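Local structure of KLLA0E08119p (Kluyveromyces lactis, 3VA7) at residues G995-V1000 with W1068-F1073; C1033-E1038 with Y1044-R1049. The protein probably carboxylates urea in an ATP- and biotin-dependent reaction, and this piece carries its biotin carboxylase, carboxyltransferase and biotin-bearing parts. One frame throughout, in Å; residues are numbered along the deposited sequence.

Contact 1. Residues G995-V1000 with W1068-F1073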
# COMPACT_ATOMS: atom_id res chain seq x y z
N GLY A 995 -1.19 -9.86 9.75
CA GLY A 995 -0.33 -10.91 10.29
C GLY A 995 0.42 -10.61 11.59
O GLY A 995 1.38 -11.35 11.96
N SER A 996 -0.02 -9.54 12.26
CA SER A 996 0.41 -9.21 13.58
C SER A 996 0.20 -10.40 14.50
O SER A 996 -0.94 -10.84 14.66
CB SER A 996 -0.42 -8.07 14.14
OG SER A 996 -0.05 -6.86 13.53
N PRO A 997 1.27 -10.85 15.18
CA PRO A 997 1.20 -12.09 15.96
C PRO A 997 0.64 -11.90 17.34
O PRO A 997 0.72 -10.80 17.86
CB PRO A 997 2.65 -12.52 16.09
CG PRO A 997 3.39 -11.20 16.07
CD PRO A 997 2.63 -10.28 15.14
N CYS A 998 0.03 -12.96 17.89
CA CYS A 998 -0.16 -13.09 19.32
C CYS A 998 0.70 -14.26 19.83
O CYS A 998 0.50 -15.42 19.50
CB CYS A 998 -1.63 -13.29 19.63
SG CYS A 998 -2.03 -13.52 21.39
N ALA A 999 1.70 -13.95 20.64
CA ALA A 999 2.72 -14.90 20.99
C ALA A 999 2.74 -14.98 22.48
O ALA A 999 2.15 -14.11 23.13
CB ALA A 999 4.07 -14.41 20.45
N VAL A 1000 3.39 -16.01 23.03
CA VAL A 1000 3.42 -16.28 24.47
C VAL A 1000 4.78 -16.82 24.86
O VAL A 1000 5.36 -17.64 24.14
CB VAL A 1000 2.36 -17.30 24.88
CG1 VAL A 1000 2.64 -18.67 24.29
CG2 VAL A 1000 2.25 -17.36 26.39
N TRP A 1068 2.56 -12.06 5.00
CA TRP A 1068 2.67 -12.31 6.43
C TRP A 1068 3.86 -13.22 6.72
O TRP A 1068 3.91 -14.36 6.26
CB TRP A 1068 1.39 -12.89 7.02
CG TRP A 1068 0.90 -14.18 6.38
CD1 TRP A 1068 1.08 -15.45 6.86
CD2 TRP A 1068 0.15 -14.31 5.15
NE1 TRP A 1068 0.50 -16.38 5.99
CE2 TRP A 1068 -0.08 -15.71 4.95
CE3 TRP A 1068 -0.35 -13.39 4.22
CZ2 TRP A 1068 -0.80 -16.20 3.85
CZ3 TRP A 1068 -1.06 -13.89 3.10
CH2 TRP A 1068 -1.27 -15.28 2.92
N LEU A 1069 4.84 -12.71 7.46
CA LEU A 1069 6.08 -13.41 7.63
C LEU A 1069 5.95 -14.56 8.64
O LEU A 1069 6.67 -15.57 8.55
CB LEU A 1069 7.19 -12.44 8.02
CG LEU A 1069 8.14 -11.77 7.00
CD1 LEU A 1069 7.65 -11.73 5.56
CD2 LEU A 1069 8.68 -10.37 7.42
N LEU A 1070 5.01 -14.45 9.59
CA LEU A 1070 4.89 -15.47 10.64
C LEU A 1070 3.80 -16.50 10.44
O LEU A 1070 2.84 -16.28 9.72
CB LEU A 1070 4.72 -14.80 12.00
CG LEU A 1070 5.69 -13.67 12.32
CD1 LEU A 1070 5.38 -13.04 13.61
CD2 LEU A 1070 7.14 -14.14 12.31
N THR A 1071 3.95 -17.64 11.12
CA THR A 1071 2.93 -18.67 11.10
C THR A 1071 2.78 -19.14 12.54
O THR A 1071 3.78 -19.15 13.30
CB THR A 1071 3.41 -19.86 10.26
OG1 THR A 1071 3.60 -19.44 8.92
CG2 THR A 1071 2.39 -20.98 10.30
N PRO A 1072 1.56 -19.57 12.92
CA PRO A 1072 1.42 -20.16 14.27
C PRO A 1072 2.43 -21.27 14.50
O PRO A 1072 2.74 -22.06 13.55
CB PRO A 1072 0.00 -20.71 14.27
CG PRO A 1072 -0.73 -19.80 13.26
CD PRO A 1072 0.28 -19.48 12.20
N PHE A 1073 2.94 -21.32 15.74
CA PHE A 1073 4.04 -22.23 16.15
C PHE A 1073 5.46 -21.75 15.85
O PHE A 1073 6.39 -22.33 16.39
CB PHE A 1073 3.85 -23.66 15.62
CG PHE A 1073 2.59 -24.30 16.06
CD1 PHE A 1073 1.64 -24.69 15.13
CD2 PHE A 1073 2.32 -24.47 17.41
CE1 PHE A 1073 0.46 -25.27 15.56
CE2 PHE A 1073 1.12 -25.05 17.84
CZ PHE A 1073 0.20 -25.43 16.94
O HOH W 1 3.39 -12.10 9.98
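Gly995 and Trp1068 bring the two backbones nearest, 5.1 Å between their CA atoms, where the lead-in to a strand passes a loop with no regular structure of its own. The two segments are joined through a water, which donates a hydrogen bond to Gly995 O (water O to Gly995 O 2.9 Å) and accepts one from Leu1070 N (water O to Leu1070 N 2.9 Å). Gly995 has a positive phi of 66°, which favours glycine, and its bare CA lies 4.2 Å from Trp1068 CB. The indole itself turns away from Gly995 and stacks on the ring of His1066. Beyond the water, a single methyl does the side-chain packing: Leu1070 CD1 lies 3.7 Å from Pro997 CG and equally close to Pro997 CB, the leucine crossing the proline ring at a slant. A chi1 of -47°, with CG anti to the carbonyl carbon, brings the CD1 branch of Leu1070 to Pro997. The contact thus combines a small apolar patch with one water-mediated backbone link. Pro997 also packs on Val986 of strand 984-989 and on Ile1034 of strand 1031-1034, while Leu1070 reaches Phe928 of strand 922-934, so the loop leading to strand 1075-1081 lies against the mixed sheet of the carboxyltransferase part.

Contact 2. Residues C1033-E1038 with Y1044-R1049. With URE (urea), chain C.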
# COMPACT_ATOMS: atom_id res chain seq x y z
N CYS A 1033 2.68 -8.98 21.24
CA CYS A 1033 2.33 -8.71 19.83
C CYS A 1033 3.30 -7.73 19.18
O CYS A 1033 3.99 -6.96 19.87
CB CYS A 1033 0.93 -8.16 19.71
SG CYS A 1033 0.79 -6.41 20.12
N ILE A 1034 3.40 -7.81 17.86
CA ILE A 1034 4.09 -6.83 17.05
C ILE A 1034 3.03 -6.19 16.17
O ILE A 1034 2.31 -6.90 15.47
CB ILE A 1034 5.15 -7.46 16.17
CG1 ILE A 1034 6.25 -8.03 17.05
CG2 ILE A 1034 5.70 -6.44 15.23
CD1 ILE A 1034 7.25 -8.94 16.31
N TYR A 1035 2.88 -4.86 16.25
CA TYR A 1035 1.85 -4.18 15.44
C TYR A 1035 2.38 -4.05 14.01
O TYR A 1035 3.19 -3.18 13.72
CB TYR A 1035 1.49 -2.81 16.03
CG TYR A 1035 0.72 -2.87 17.32
CD1 TYR A 1035 1.40 -2.94 18.54
CD2 TYR A 1035 -0.67 -2.84 17.36
CE1 TYR A 1035 0.74 -3.00 19.76
CE2 TYR A 1035 -1.38 -2.89 18.64
CZ TYR A 1035 -0.63 -2.99 19.82
OH TYR A 1035 -1.20 -3.06 21.10
N ASN A 1036 1.94 -4.94 13.11
CA ASN A 1036 2.50 -4.93 11.74
C ASN A 1036 2.09 -3.74 10.87
O ASN A 1036 2.71 -3.51 9.83
CB ASN A 1036 2.24 -6.24 10.98
CG ASN A 1036 3.04 -7.38 11.51
OD1 ASN A 1036 4.02 -7.17 12.24
ND2 ASN A 1036 2.67 -8.63 11.13
N ALA A 1037 1.05 -3.00 11.27
CA ALA A 1037 0.56 -1.87 10.47
C ALA A 1037 0.71 -0.49 11.14
O ALA A 1037 0.53 -0.35 12.35
CB ALA A 1037 -0.88 -2.09 10.11
N GLU A 1038 0.99 0.53 10.33
CA GLU A 1038 1.13 1.89 10.78
C GLU A 1038 -0.26 2.50 11.05
O GLU A 1038 -1.11 2.50 10.18
CB GLU A 1038 1.85 2.69 9.70
CG GLU A 1038 1.85 4.20 9.88
CD GLU A 1038 2.51 4.66 11.19
OE1 GLU A 1038 1.96 5.60 11.78
OE2 GLU A 1038 3.55 4.09 11.64
N TYR A 1044 -2.63 -3.29 23.71
CA TYR A 1044 -1.51 -3.86 24.52
C TYR A 1044 -0.60 -2.76 25.16
O TYR A 1044 -0.50 -1.63 24.63
CB TYR A 1044 -0.65 -4.77 23.67
CG TYR A 1044 -1.16 -6.18 23.45
CD1 TYR A 1044 -0.27 -7.28 23.45
CD2 TYR A 1044 -2.52 -6.44 23.19
CE1 TYR A 1044 -0.72 -8.57 23.24
CE2 TYR A 1044 -2.97 -7.74 22.93
CZ TYR A 1044 -2.06 -8.80 22.97
OH TYR A 1044 -2.48 -10.09 22.75
N GLN A 1045 0.05 -3.10 26.27
CA GLN A 1045 1.09 -2.29 26.93
C GLN A 1045 2.32 -2.19 26.07
O GLN A 1045 2.86 -3.19 25.61
CB GLN A 1045 1.42 -2.86 28.31
CG GLN A 1045 0.17 -2.99 29.25
CD GLN A 1045 -0.49 -1.66 29.55
OE1 GLN A 1045 -1.69 -1.59 29.89
NE2 GLN A 1045 0.27 -0.58 29.43
N LEU A 1046 2.74 -0.97 25.80
CA LEU A 1046 3.80 -0.71 24.82
C LEU A 1046 5.19 -0.66 25.45
O LEU A 1046 5.43 0.01 26.42
CB LEU A 1046 3.50 0.58 24.04
CG LEU A 1046 2.08 0.73 23.49
CD1 LEU A 1046 1.88 2.08 22.85
CD2 LEU A 1046 1.66 -0.43 22.51
N VAL A 1047 6.14 -1.31 24.80
CA VAL A 1047 7.37 -1.73 25.44
C VAL A 1047 8.56 -1.37 24.54
O VAL A 1047 9.66 -1.13 25.03
CB VAL A 1047 7.13 -3.21 25.69
CG1 VAL A 1047 8.03 -4.20 24.96
CG2 VAL A 1047 6.76 -3.47 27.09
N GLY A 1048 8.36 -1.25 23.23
CA GLY A 1048 9.50 -0.98 22.36
C GLY A 1048 9.14 -1.22 20.91
O GLY A 1048 7.95 -1.41 20.59
N ARG A 1049 10.13 -1.22 20.02
CA ARG A 1049 9.78 -1.35 18.62
C ARG A 1049 10.78 -2.19 17.82
O ARG A 1049 11.98 -2.05 18.00
CB ARG A 1049 9.56 0.03 18.02
CG ARG A 1049 9.04 0.08 16.63
CD ARG A 1049 8.80 1.54 16.15
NE ARG A 1049 9.81 2.50 16.59
CZ ARG A 1049 10.58 3.23 15.78
NH1 ARG A 1049 10.43 3.18 14.47
NH2 ARG A 1049 11.48 4.06 16.30
C URE C . -3.72 -5.40 20.37
O URE C . -2.82 -6.09 19.84
N1 URE C . -3.63 -4.10 20.51
N2 URE C . -4.86 -5.87 20.90
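Tyr1035 OH is gripped by three partners. The backbone N of Tyr1044 donates to it at 3.0 Å, with an N-H...O angle of 139°. Arg1017 supplies a further hydrogen bond through NH2, and N1 of the bound urea makes a weak, bent one to the same Tyr1035 OH at 2.7 Å. Urea N1 sits at the edge of the Tyr1035 ring, near its plane. The Tyr1044 ring also meets the urea, its CD2 lying 3.2 Å from the urea carbon. On this second tyrosine Cys1033 makes a sulfur-aromatic contact: SG stands over one face, 4.1 Å from the centroid of the Tyr1044 ring and 29° off the normal. With chi1 at 79°, Cys1033 SG falls between the backbone N and the carbonyl carbon of its own residue, which also leaves it 3.6 Å from urea O. Tyr1044 OH is hydrogen-bonded to Asp728 OD1, which helps hold the far end of that ring. Leu1046 completes the setting, its CD2 methyl 3.9 Å from Tyr1035 CE1, the two side chains crossing at about a right angle. Cys1033, Tyr1035 and Tyr1044 are part of the urea pocket, and the Tyr1035 side chain is about 6 Å from the bound biotin group. A phenylalanine in place of Tyr1035 would probably keep much of the leucine packing but leave the Tyr1044 N-H, Arg1017 and urea N1 without their shared oxygen. Strand 1024-1028 pairs antiparallel with both 1031-1034 and 1045-1049 and so lies between them, its Val1024 touching Tyr1035 and Leu1046, while Leu1046 also packs against helices 937-949 and 960-967.

Overall arrangement
From the N terminus, the chain first passes the biotin carboxylase part and reaches the carboxyltransferase part that holds both contacts. Residues 995-1000 come first, then 1033-1038 and, after a short connection, 1044-1049, which close the small loop of contact 2; 1068-1073 follow and close contact 1 around it, so the smaller loop is nested in the larger. The centres of the two contacts lie about 13 Å apart. Strands 997-1001 and 1031-1034 are neighbours in one mixed sheet, and Ser996 OG is probably hydrogen-bonded to Asn1036 N at 2.8 Å. Contact 1 ties the sheet to the loop before strand 1075-1081; contact 2 shapes the urea site.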